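Local coordinates for protein hexokinase (Schistosoma mansoni, PDB 1BDG) that catalyses the ATP-dependent phosphorylation of glucose and other hexoses to hexose 6-phosphates, the first step of glycolysis, at residues A[60-65]-A[440-445]; A[78-83]-A[101-106]; A[85-88]-A[93-96]; A[321-326]-A[348-353]. All blocks are in the same frame, centred on the assembly; numbering follows the deposited sequence.

Contact 1 (A[60-65]-A[440-445]); sequences KTPNGT and AAAIAA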
loop_
_atom_site.group_PDB
_atom_site.type_symbol
_atom_site.label_atom_id
_atom_site.label_comp_id
_atom_site.label_asym_id
_atom_site.label_seq_id
_atom_site.Cartn_x
_atom_site.Cartn_y
_atom_site.Cartn_z
ATOM N N LYS A 60 12.252 7.898 -17.708
ATOM C CA LYS A 60 11.772 7.065 -18.813
ATOM C C LYS A 60 11.525 5.596 -18.406
ATOM O O LYS A 60 12.453 4.899 -17.977
ATOM C CB LYS A 60 12.763 7.128 -19.985
ATOM N N THR A 61 10.291 5.119 -18.597
ATOM C CA THR A 61 9.927 3.741 -18.255
ATOM C C THR A 61 10.549 2.692 -19.176
ATOM O O THR A 61 10.610 2.866 -20.395
ATOM C CB THR A 61 8.400 3.532 -18.266
ATOM O OG1 THR A 61 7.865 4.062 -19.482
ATOM C CG2 THR A 61 7.744 4.214 -17.051
ATOM N N PRO A 62 10.971 1.560 -18.596
ATOM C CA PRO A 62 11.586 0.465 -19.343
ATOM C C PRO A 62 10.795 0.024 -20.567
ATOM O O PRO A 62 9.608 -0.308 -20.491
ATOM C CB PRO A 62 11.704 -0.627 -18.283
ATOM C CG PRO A 62 12.034 0.186 -17.045
ATOM C CD PRO A 62 10.983 1.270 -17.148
ATOM N N ASN A 63 11.491 0.020 -21.699
ATOM C CA ASN A 63 10.914 -0.362 -22.993
ATOM C C ASN A 63 11.036 -1.855 -23.324
ATOM O O ASN A 63 10.317 -2.367 -24.181
ATOM C CB ASN A 63 11.584 0.457 -24.093
ATOM C CG ASN A 63 13.087 0.493 -23.940
ATOM O OD1 ASN A 63 13.721 -0.546 -23.757
ATOM N ND2 ASN A 63 13.660 1.688 -23.946
ATOM N N GLY A 64 11.987 -2.540 -22.688
ATOM C CA GLY A 64 12.151 -3.959 -22.942
ATOM C C GLY A 64 13.430 -4.336 -23.661
ATOM O O GLY A 64 13.763 -5.522 -23.732
ATOM N N THR A 65 14.150 -3.355 -24.195
ATOM C CA THR A 65 15.410 -3.630 -24.891
ATOM C C THR A 65 16.523 -3.938 -23.874
ATOM O O THR A 65 17.593 -4.442 -24.231
ATOM C CB THR A 65 15.832 -2.418 -25.765
ATOM O OG1 THR A 65 16.180 -1.292 -24.926
ATOM C CG2 THR A 65 14.680 -2.034 -26.716
ATOM N N ALA A 440 11.506 -3.496 -11.129
ATOM C CA ALA A 440 12.635 -2.818 -10.512
ATOM C C ALA A 440 13.947 -3.170 -11.243
ATOM O O ALA A 440 14.830 -2.317 -11.379
ATOM C CB ALA A 440 12.726 -3.173 -9.022
ATOM N N ALA A 441 14.063 -4.407 -11.732
ATOM C CA ALA A 441 15.259 -4.858 -12.437
ATOM C C ALA A 441 15.504 -4.084 -13.726
ATOM O O ALA A 441 16.626 -3.649 -13.979
ATOM C CB ALA A 441 15.183 -6.313 -12.713
ATOM N N ALA A 442 14.471 -3.922 -14.553
ATOM C CA ALA A 442 14.625 -3.135 -15.778
ATOM C C ALA A 442 15.130 -1.756 -15.347
ATOM O O ALA A 442 16.109 -1.267 -15.887
ATOM C CB ALA A 442 13.307 -3.004 -16.519
ATOM N N ILE A 443 14.528 -1.162 -14.320
ATOM C CA ILE A 443 15.004 0.142 -13.865
ATOM C C ILE A 443 16.500 0.063 -13.499
ATOM O O ILE A 443 17.317 0.892 -13.945
ATOM C CB ILE A 443 14.206 0.685 -12.661
ATOM C CG1 ILE A 443 12.735 0.905 -13.052
ATOM C CG2 ILE A 443 14.866 1.957 -12.161
ATOM C CD1 ILE A 443 11.907 1.683 -12.037
ATOM N N ALA A 444 16.863 -0.954 -12.728
ATOM C CA ALA A 444 18.255 -1.140 -12.341
ATOM C C ALA A 444 19.167 -1.177 -13.585
ATOM O O ALA A 444 20.269 -0.634 -13.567
ATOM C CB ALA A 444 18.399 -2.417 -11.542
ATOM N N ALA A 445 18.669 -1.740 -14.684
ATOM C CA ALA A 445 19.429 -1.848 -15.932
ATOM C C ALA A 445 20.112 -0.532 -16.403
ATOM O O ALA A 445 20.932 -0.538 -17.344
ATOM C CB ALA A 445 18.536 -2.452 -17.042
#
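Pro62 lays the CB-CG edge of its ring on the methyl of Ala442, with Pro62 CB 3.4 Å from Ala442 CB. Pro62 CG reaches a little further along the helix, to the backbone N of Ile443 at 3.9 Å and the side-chain CG1 of Ile443 at 4.1 Å. Ile443 offers that methylene because CG1 stands beside its backbone N (chi1 -63°), on the flank of the helix where the ring arrives. A one-carbon side chain at Ala442 lets the loop come near, the two CA atoms being 5.9 Å apart, while proline brings a rigid apolar surface without a backbone N-H to satisfy. The contact is wholly apolar. Outside this first shell, Leu207 touches Pro62, and Leu152 and Ala203 touch Ile443. The loop beyond the proline is shaped by an Asx turn: Asn63 OD1 accepts from Thr65 N at 2.9 Å and also from Thr65 OG1. Gly64 supplies the positive phi (112°) this bend needs, and Glu66 OE2 accepts from its backbone N. This is loop-on-helix packing, in which the segment leading into strand 68-75 of the small subdomain rests on the alanine-rich C-terminal helix 435-444 of the hexokinase fold.

Contact 2 (A[78-83]-A[101-106]); sequences TNYRVL and YCIPAE. With SO4 (sulfate ion), chain C.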
loop_
_atom_site.group_PDB
_atom_site.type_symbol
_atom_site.label_atom_id
_atom_site.label_comp_id
_atom_site.label_asym_id
_atom_site.label_seq_id
_atom_site.Cartn_x
_atom_site.Cartn_y
_atom_site.Cartn_z
ATOM N N THR A 78 3.645 -7.027 2.093
ATOM C CA THR A 78 3.172 -8.179 2.868
ATOM C C THR A 78 4.307 -9.164 3.168
ATOM O O THR A 78 4.343 -9.753 4.250
ATOM C CB THR A 78 2.004 -8.948 2.156
ATOM O OG1 THR A 78 0.876 -8.075 1.921
ATOM C CG2 THR A 78 1.562 -10.123 3.030
ATOM N N ASN A 79 5.214 -9.369 2.215
ATOM C CA ASN A 79 6.341 -10.278 2.438
ATOM C C ASN A 79 7.629 -9.981 1.652
ATOM O O ASN A 79 7.614 -9.589 0.468
ATOM C CB ASN A 79 5.926 -11.754 2.334
ATOM C CG ASN A 79 5.122 -12.060 1.093
ATOM O OD1 ASN A 79 4.161 -12.819 1.141
ATOM N ND2 ASN A 79 5.550 -11.532 -0.041
ATOM N N TYR A 80 8.738 -10.136 2.368
ATOM C CA TYR A 80 10.079 -9.890 1.873
ATOM C C TYR A 80 10.527 -10.806 0.733
ATOM O O TYR A 80 10.883 -11.969 0.958
ATOM C CB TYR A 80 11.045 -9.990 3.062
ATOM C CG TYR A 80 12.493 -9.838 2.717
ATOM C CD1 TYR A 80 12.977 -8.669 2.180
ATOM C CD2 TYR A 80 13.371 -10.897 2.882
ATOM C CE1 TYR A 80 14.299 -8.556 1.798
ATOM C CE2 TYR A 80 14.697 -10.797 2.511
ATOM C CZ TYR A 80 15.156 -9.624 1.965
ATOM O OH TYR A 80 16.478 -9.524 1.575
ATOM N N ARG A 81 10.522 -10.287 -0.491
ATOM C CA ARG A 81 10.960 -11.082 -1.636
ATOM C C ARG A 81 12.376 -10.767 -2.092
ATOM O O ARG A 81 12.769 -9.603 -2.206
ATOM C CB ARG A 81 10.024 -10.947 -2.838
ATOM C CG ARG A 81 8.772 -11.814 -2.787
ATOM C CD ARG A 81 8.312 -12.188 -4.204
ATOM N NE ARG A 81 8.316 -11.040 -5.116
ATOM C CZ ARG A 81 7.944 -11.084 -6.397
ATOM N NH1 ARG A 81 7.543 -12.231 -6.933
ATOM N NH2 ARG A 81 7.926 -9.963 -7.131
ATOM N N VAL A 82 13.129 -11.828 -2.354
ATOM C CA VAL A 82 14.495 -11.740 -2.825
ATOM C C VAL A 82 14.466 -12.372 -4.198
ATOM O O VAL A 82 14.236 -13.564 -4.319
ATOM C CB VAL A 82 15.440 -12.510 -1.918
ATOM C CG1 VAL A 82 16.794 -12.656 -2.596
ATOM C CG2 VAL A 82 15.601 -11.755 -0.591
ATOM N N LEU A 83 14.677 -11.563 -5.229
ATOM C CA LEU A 83 14.603 -12.046 -6.600
ATOM C C LEU A 83 15.907 -11.985 -7.386
ATOM O O LEU A 83 16.949 -11.586 -6.862
ATOM C CB LEU A 83 13.498 -11.305 -7.359
ATOM C CG LEU A 83 12.124 -11.175 -6.687
ATOM C CD1 LEU A 83 12.209 -10.141 -5.578
ATOM C CD2 LEU A 83 11.062 -10.758 -7.692
ATOM N N TYR A 101 11.428 -14.350 2.247
ATOM C CA TYR A 101 11.962 -14.626 3.573
ATOM C C TYR A 101 11.121 -13.958 4.654
ATOM O O TYR A 101 10.759 -12.771 4.553
ATOM C CB TYR A 101 13.406 -14.126 3.687
ATOM C CG TYR A 101 14.462 -14.980 3.009
ATOM C CD1 TYR A 101 14.788 -14.793 1.663
ATOM C CD2 TYR A 101 15.178 -15.931 3.740
ATOM C CE1 TYR A 101 15.807 -15.528 1.067
ATOM C CE2 TYR A 101 16.195 -16.671 3.155
ATOM C CZ TYR A 101 16.509 -16.467 1.822
ATOM O OH TYR A 101 17.532 -17.199 1.266
ATOM N N CYS A 102 10.795 -14.719 5.683
ATOM C CA CYS A 102 10.013 -14.181 6.785
ATOM C C CYS A 102 10.986 -13.306 7.552
ATOM O O CYS A 102 12.178 -13.603 7.578
ATOM C CB CYS A 102 9.571 -15.310 7.700
ATOM S SG CYS A 102 11.023 -16.079 8.466
ATOM N N ILE A 103 10.492 -12.227 8.160
ATOM C CA ILE A 103 11.340 -11.325 8.935
ATOM C C ILE A 103 10.892 -11.359 10.390
ATOM O O ILE A 103 9.710 -11.191 10.676
ATOM C CB ILE A 103 11.255 -9.886 8.398
ATOM C CG1 ILE A 103 11.812 -9.819 6.981
ATOM C CG2 ILE A 103 12.054 -8.942 9.265
ATOM C CD1 ILE A 103 11.877 -8.404 6.424
ATOM N N PRO A 104 11.827 -11.577 11.335
ATOM C CA PRO A 104 11.465 -11.622 12.757
ATOM C C PRO A 104 10.910 -10.284 13.277
ATOM O O PRO A 104 11.472 -9.224 13.035
ATOM C CB PRO A 104 12.789 -11.986 13.433
ATOM C CG PRO A 104 13.553 -12.708 12.358
ATOM C CD PRO A 104 13.257 -11.882 11.152
ATOM N N ALA A 105 9.830 -10.353 14.040
ATOM C CA ALA A 105 9.192 -9.163 14.585
ATOM C C ALA A 105 10.192 -8.167 15.147
ATOM O O ALA A 105 10.025 -6.964 14.969
ATOM C CB ALA A 105 8.159 -9.549 15.659
ATOM N N GLU A 106 11.228 -8.661 15.817
ATOM C CA GLU A 106 12.250 -7.779 16.396
ATOM C C GLU A 106 12.996 -6.990 15.308
ATOM O O GLU A 106 13.081 -5.765 15.364
ATOM C CB GLU A 106 13.255 -8.564 17.263
ATOM C CG GLU A 106 13.946 -9.727 16.537
ATOM C CD GLU A 106 15.277 -10.110 17.153
ATOM O OE1 GLU A 106 16.161 -9.216 17.253
ATOM O OE2 GLU A 106 15.452 -11.301 17.517
HETATM S S SO4 C . 1.803 -5.825 -0.204
HETATM O O1 SO4 C . 0.644 -6.676 -0.405
HETATM O O2 SO4 C . 3.012 -6.537 -0.531
HETATM O O3 SO4 C . 1.706 -4.657 -1.047
HETATM O O4 SO4 C . 1.859 -5.406 1.168
#
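Tyr80 and Tyr101 meet through a ring edge and a methylene: Tyr80 CD2 lies 3.3 Å from Tyr101 CB, which sits near the plane of the Tyr80 ring. The ring of Tyr80 points across the 101-106 segment because its CG is anti to the backbone N (chi1 177°), and the carbonyl O of Tyr101 also lies in plane at its edge. Tyr101 takes the other course, with CG beside its own backbone N (chi1 -76°), and its ring swings toward Val82, whose CG2 meets Tyr101 CD1 at 3.9 Å. From further along the loop, Ile103 CD1 comes to Tyr80 CB at 3.8 Å, the two side chains crossing at about a right angle. Tyrosine suits position 101 because its ring packs on Val82 while its hydroxyl reaches Asp125. One backbone bond joins the segments, Tyr101 N to Tyr80 O at 2.8 Å. Two residues before Tyr80, Thr78 of the predicted ATP site binds a sulfate, probably from the crystallisation liquor, through N and OG1; Thr220 OG1 bonds it too, consistent with a site for a phosphate of ATP. Helix 112-129, which carries Asp125, packs on both tyrosines through Thr122, while Leu73 of strand 68-75 touches Tyr80 and Val82.

Contact 3 (A[85-88]-A[93-96]); sequences VTLE and SPRI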
loop_
_atom_site.group_PDB
_atom_site.type_symbol
_atom_site.label_atom_id
_atom_site.label_comp_id
_atom_site.label_asym_id
_atom_site.label_seq_id
_atom_site.Cartn_x
_atom_site.Cartn_y
_atom_site.Cartn_z
ATOM N N VAL A 85 16.724 -11.417 -11.665
ATOM C CA VAL A 85 16.136 -11.238 -12.970
ATOM C C VAL A 85 17.172 -11.211 -14.084
ATOM O O VAL A 85 18.310 -10.748 -13.899
ATOM C CB VAL A 85 15.291 -9.929 -13.021
ATOM C CG1 VAL A 85 14.333 -9.987 -14.209
ATOM C CG2 VAL A 85 14.512 -9.709 -11.696
ATOM N N THR A 86 16.757 -11.711 -15.241
ATOM C CA THR A 86 17.583 -11.766 -16.434
ATOM C C THR A 86 16.724 -11.169 -17.539
ATOM O O THR A 86 15.600 -11.623 -17.799
ATOM C CB THR A 86 17.967 -13.218 -16.755
ATOM O OG1 THR A 86 19.205 -13.530 -16.103
ATOM C CG2 THR A 86 18.073 -13.458 -18.269
ATOM N N LEU A 87 17.228 -10.116 -18.163
ATOM C CA LEU A 87 16.492 -9.447 -19.216
ATOM C C LEU A 87 17.382 -9.534 -20.446
ATOM O O LEU A 87 18.613 -9.603 -20.324
ATOM C CB LEU A 87 16.293 -7.986 -18.826
ATOM C CG LEU A 87 16.052 -7.739 -17.339
ATOM C CD1 LEU A 87 16.569 -6.389 -16.972
ATOM C CD2 LEU A 87 14.601 -7.863 -17.002
ATOM N N GLU A 88 16.753 -9.585 -21.618
ATOM C CA GLU A 88 17.436 -9.654 -22.914
ATOM C C GLU A 88 16.326 -9.188 -23.865
ATOM O O GLU A 88 15.420 -9.980 -24.167
ATOM C CB GLU A 88 17.781 -11.110 -23.243
ATOM C CG GLU A 88 17.936 -12.039 -22.011
ATOM C CD GLU A 88 17.694 -13.523 -22.312
ATOM O OE1 GLU A 88 16.600 -13.873 -22.831
ATOM O OE2 GLU A 88 18.605 -14.337 -22.021
ATOM N N SER A 93 11.066 -12.928 -22.696
ATOM C CA SER A 93 10.502 -12.498 -21.434
ATOM C C SER A 93 11.593 -12.606 -20.376
ATOM O O SER A 93 12.328 -13.600 -20.330
ATOM C CB SER A 93 9.369 -13.427 -21.077
ATOM O OG SER A 93 8.620 -13.679 -22.255
ATOM N N PRO A 94 11.732 -11.578 -19.529
ATOM C CA PRO A 94 12.765 -11.637 -18.496
ATOM C C PRO A 94 12.667 -12.861 -17.611
ATOM O O PRO A 94 11.609 -13.119 -17.026
ATOM C CB PRO A 94 12.534 -10.351 -17.691
ATOM C CG PRO A 94 11.096 -9.990 -18.008
ATOM C CD PRO A 94 11.014 -10.296 -19.471
ATOM N N ARG A 95 13.756 -13.633 -17.593
ATOM C CA ARG A 95 13.918 -14.824 -16.754
ATOM C C ARG A 95 13.934 -14.320 -15.321
ATOM O O ARG A 95 14.493 -13.255 -15.029
ATOM C CB ARG A 95 15.257 -15.521 -17.071
ATOM C CG ARG A 95 15.884 -16.421 -15.961
ATOM C CD ARG A 95 16.673 -15.643 -14.858
ATOM N NE ARG A 95 17.673 -16.455 -14.130
ATOM C CZ ARG A 95 17.388 -17.465 -13.300
ATOM N NH1 ARG A 95 16.128 -17.832 -13.066
ATOM N NH2 ARG A 95 18.364 -18.090 -12.656
ATOM N N ILE A 96 13.379 -15.110 -14.414
ATOM C CA ILE A 96 13.303 -14.726 -13.011
ATOM C C ILE A 96 13.457 -15.982 -12.167
ATOM O O ILE A 96 13.401 -17.094 -12.679
ATOM C CB ILE A 96 11.930 -14.012 -12.688
ATOM C CG1 ILE A 96 11.702 -12.833 -13.654
ATOM C CG2 ILE A 96 11.884 -13.521 -11.219
ATOM C CD1 ILE A 96 10.397 -12.107 -13.449
#
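Arg95 turns its CG anti to the backbone N (chi1 156°) and then bends at chi2 (-81°), a course that lays its aliphatic part against Thr86 on the partner strand of this beta hairpin, formed by strands 80-87 and 95-101. Arg95 CD comes to Thr86 CB at 3.3 Å, and the OG1 of Thr86 lies in plane at the edge of the guanidinium. A long, flexible arginine suits this exposed position, since its methylenes can pack while NH1 makes a weak bond to Ile96 O of its own strand; a beta-branched threonine suits the extended strand beneath it. The two residues form an antiparallel hydrogen-bonded pair. Thr86 N donates to Arg95 O at 2.7 Å with an N-H...O angle of 156°, whereas the return bond from Arg95 N to Thr86 O is strongly bent and weak. Val85 and Ile96 occupy the other face, side by side and pointing the same way, with Val85 CG1 3.9 Å from Ile96 CG1. Helix 435-444 lies against that apolar face: Ala441 touches Val85, and Lys438 touches Pro94 and Ile96. Pro94, just before the paired residues, packs its ring on Leu87, with Pro94 CB standing 3.3 Å from Leu87 CD2.

Contact 4 (A[321-326]-A[348-353]); sequences NSLLTR and DDLHVP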
loop_
_atom_site.group_PDB
_atom_site.type_symbol
_atom_site.label_atom_id
_atom_site.label_comp_id
_atom_site.label_asym_id
_atom_site.label_seq_id
_atom_site.Cartn_x
_atom_site.Cartn_y
_atom_site.Cartn_z
ATOM N N ASN A 321 -4.689 -6.418 16.716
ATOM C CA ASN A 321 -4.466 -7.178 15.482
ATOM C C ASN A 321 -4.917 -8.638 15.558
ATOM O O ASN A 321 -4.450 -9.480 14.799
ATOM C CB ASN A 321 -3.002 -7.091 15.049
ATOM C CG ASN A 321 -2.607 -5.702 14.577
ATOM O OD1 ASN A 321 -1.505 -5.507 14.080
ATOM N ND2 ASN A 321 -3.502 -4.730 14.725
ATOM N N SER A 322 -5.863 -8.921 16.445
ATOM C CA SER A 322 -6.363 -10.276 16.611
ATOM C C SER A 322 -7.431 -10.581 15.600
ATOM O O SER A 322 -7.839 -11.734 15.461
ATOM C CB SER A 322 -6.933 -10.474 18.015
ATOM O OG SER A 322 -7.981 -9.566 18.264
ATOM N N LEU A 323 -7.916 -9.536 14.934
ATOM C CA LEU A 323 -8.948 -9.651 13.917
ATOM C C LEU A 323 -8.280 -9.165 12.647
ATOM O O LEU A 323 -8.221 -7.981 12.366
ATOM C CB LEU A 323 -10.162 -8.776 14.268
ATOM C CG LEU A 323 -11.525 -9.155 13.671
ATOM C CD1 LEU A 323 -12.558 -8.225 14.264
ATOM C CD2 LEU A 323 -11.531 -9.086 12.131
ATOM N N LEU A 324 -7.673 -10.110 11.954
ATOM C CA LEU A 324 -6.964 -9.871 10.721
ATOM C C LEU A 324 -7.917 -9.409 9.634
ATOM O O LEU A 324 -9.104 -9.725 9.689
ATOM C CB LEU A 324 -6.277 -11.170 10.290
ATOM C CG LEU A 324 -5.188 -11.707 11.220
ATOM C CD1 LEU A 324 -4.889 -13.145 10.854
ATOM C CD2 LEU A 324 -3.923 -10.852 11.122
ATOM N N THR A 325 -7.386 -8.686 8.644
ATOM C CA THR A 325 -8.186 -8.207 7.516
ATOM C C THR A 325 -8.537 -9.408 6.651
ATOM O O THR A 325 -9.554 -9.423 5.955
ATOM C CB THR A 325 -7.398 -7.160 6.679
ATOM O OG1 THR A 325 -7.066 -6.048 7.514
ATOM C CG2 THR A 325 -8.207 -6.659 5.502
ATOM N N ARG A 326 -7.713 -10.443 6.748
ATOM C CA ARG A 326 -7.923 -11.659 5.973
ATOM C C ARG A 326 -9.291 -12.245 6.273
ATOM O O ARG A 326 -9.929 -12.831 5.394
ATOM C CB ARG A 326 -6.842 -12.687 6.282
ATOM C CG ARG A 326 -6.689 -13.681 5.182
ATOM N N ASP A 348 -14.389 -19.744 15.460
ATOM C CA ASP A 348 -13.127 -20.363 15.125
ATOM C C ASP A 348 -11.861 -19.508 15.098
ATOM O O ASP A 348 -10.820 -19.913 15.654
ATOM C CB ASP A 348 -13.272 -21.105 13.816
ATOM C CG ASP A 348 -13.591 -22.537 14.024
ATOM O OD1 ASP A 348 -12.676 -23.227 14.517
ATOM O OD2 ASP A 348 -14.738 -22.960 13.718
ATOM N N ASP A 349 -11.900 -18.380 14.392
ATOM C CA ASP A 349 -10.717 -17.543 14.330
ATOM C C ASP A 349 -10.599 -16.734 15.620
ATOM O O ASP A 349 -9.573 -16.804 16.295
ATOM C CB ASP A 349 -10.723 -16.651 13.076
ATOM C CG ASP A 349 -10.599 -17.455 11.773
ATOM O OD1 ASP A 349 -9.847 -18.462 11.738
ATOM O OD2 ASP A 349 -11.264 -17.083 10.779
ATOM N N LEU A 350 -11.685 -16.078 16.032
ATOM C CA LEU A 350 -11.672 -15.267 17.259
ATOM C C LEU A 350 -12.067 -16.022 18.539
ATOM O O LEU A 350 -12.044 -15.454 19.641
ATOM C CB LEU A 350 -12.569 -14.041 17.101
ATOM C CG LEU A 350 -12.256 -13.139 15.906
ATOM C CD1 LEU A 350 -13.252 -11.989 15.833
ATOM C CD2 LEU A 350 -10.826 -12.620 15.999
ATOM N N HIS A 351 -12.434 -17.292 18.398
ATOM C CA HIS A 351 -12.831 -18.101 19.546
ATOM C C HIS A 351 -13.927 -17.462 20.442
ATOM O O HIS A 351 -13.978 -17.761 21.647
ATOM C CB HIS A 351 -11.620 -18.438 20.423
ATOM C CG HIS A 351 -10.457 -19.017 19.676
ATOM N ND1 HIS A 351 -10.423 -19.130 18.300
ATOM C CD2 HIS A 351 -9.269 -19.496 20.120
ATOM C CE1 HIS A 351 -9.262 -19.650 17.927
ATOM N NE2 HIS A 351 -8.547 -19.883 19.014
ATOM N N VAL A 352 -14.752 -16.554 19.920
ATOM C CA VAL A 352 -15.806 -15.984 20.756
ATOM C C VAL A 352 -16.572 -17.176 21.352
ATOM O O VAL A 352 -17.027 -18.045 20.610
ATOM C CB VAL A 352 -16.806 -15.143 19.944
ATOM C CG1 VAL A 352 -17.837 -14.515 20.875
ATOM C CG2 VAL A 352 -16.092 -14.059 19.170
ATOM N N PRO A 353 -16.704 -17.234 22.689
ATOM C CA PRO A 353 -17.381 -18.260 23.506
ATOM C C PRO A 353 -18.834 -18.624 23.136
ATOM O O PRO A 353 -19.122 -19.768 22.784
ATOM C CB PRO A 353 -17.311 -17.657 24.908
ATOM C CG PRO A 353 -16.039 -16.915 24.877
ATOM C CD PRO A 353 -16.119 -16.206 23.558
#
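Leu350 packs on Leu323 and against the backbone carbonyl of Ser322, a buried contact of the large subdomain that joins an irregular loop, leading to helix 327-331, to the C-terminal end of helix 340-349. The same loop goes on to Thr325 and Arg326, assigned by similarity to the ATP site. Leu350 reaches across with both branches. Its CD1 meets Leu323 CG at 4.0 Å, and its CD2 comes up to the carbonyl oxygen, 3.2 Å from Ser322 O. The fork faces the loop because Leu350 CG stands beside its backbone N (chi1 -55°), whereas Leu323 carries CG anti to its N (chi1 -156°), and the two side chains cross at a slant. Leucine suits both places, as both are buried and touch several elements at once: Leu317 and Tyr327 also touch Leu350, while Arg296 and Ile299 of helix 288-304 touch Leu323, as does Leu328. Just after Leu350, His351 leaves the helical conformation with positive phi (52°), turning the chain away. The small Ser322 keeps its hydroxyl within its own loop, where OG bonds to Val319 O and Arg316 O. With carbon groups alone meeting between the side chains, the join depends on shape and burial rather than direction.

In the fold
Contacts 1 and 4 are buried and held by apolar side chains, without hydrogen bonds between their segments, each setting a loop against a helix or its end, but they lie on opposite sides of the molecule with centres about 42 Å apart. Contacts 2 and 3 are partly buried and share strand 80-87 with its edge partner 95-101, so backbone hydrogen bonds join side-chain packing there. Contact 3, toward the hairpin turn, pairs a more exposed polar face with an apolar one; contact 2, at the other end, runs into the loop predicted to bind ATP, where a sulfate sits. Contacts 1 and 3 touch directly: Ala441 CB lies 3.6 Å from Val85 CG2, so helix 435-444 serves the loop and the hairpin together. Contact 4 alone lies wholly in the large subdomain.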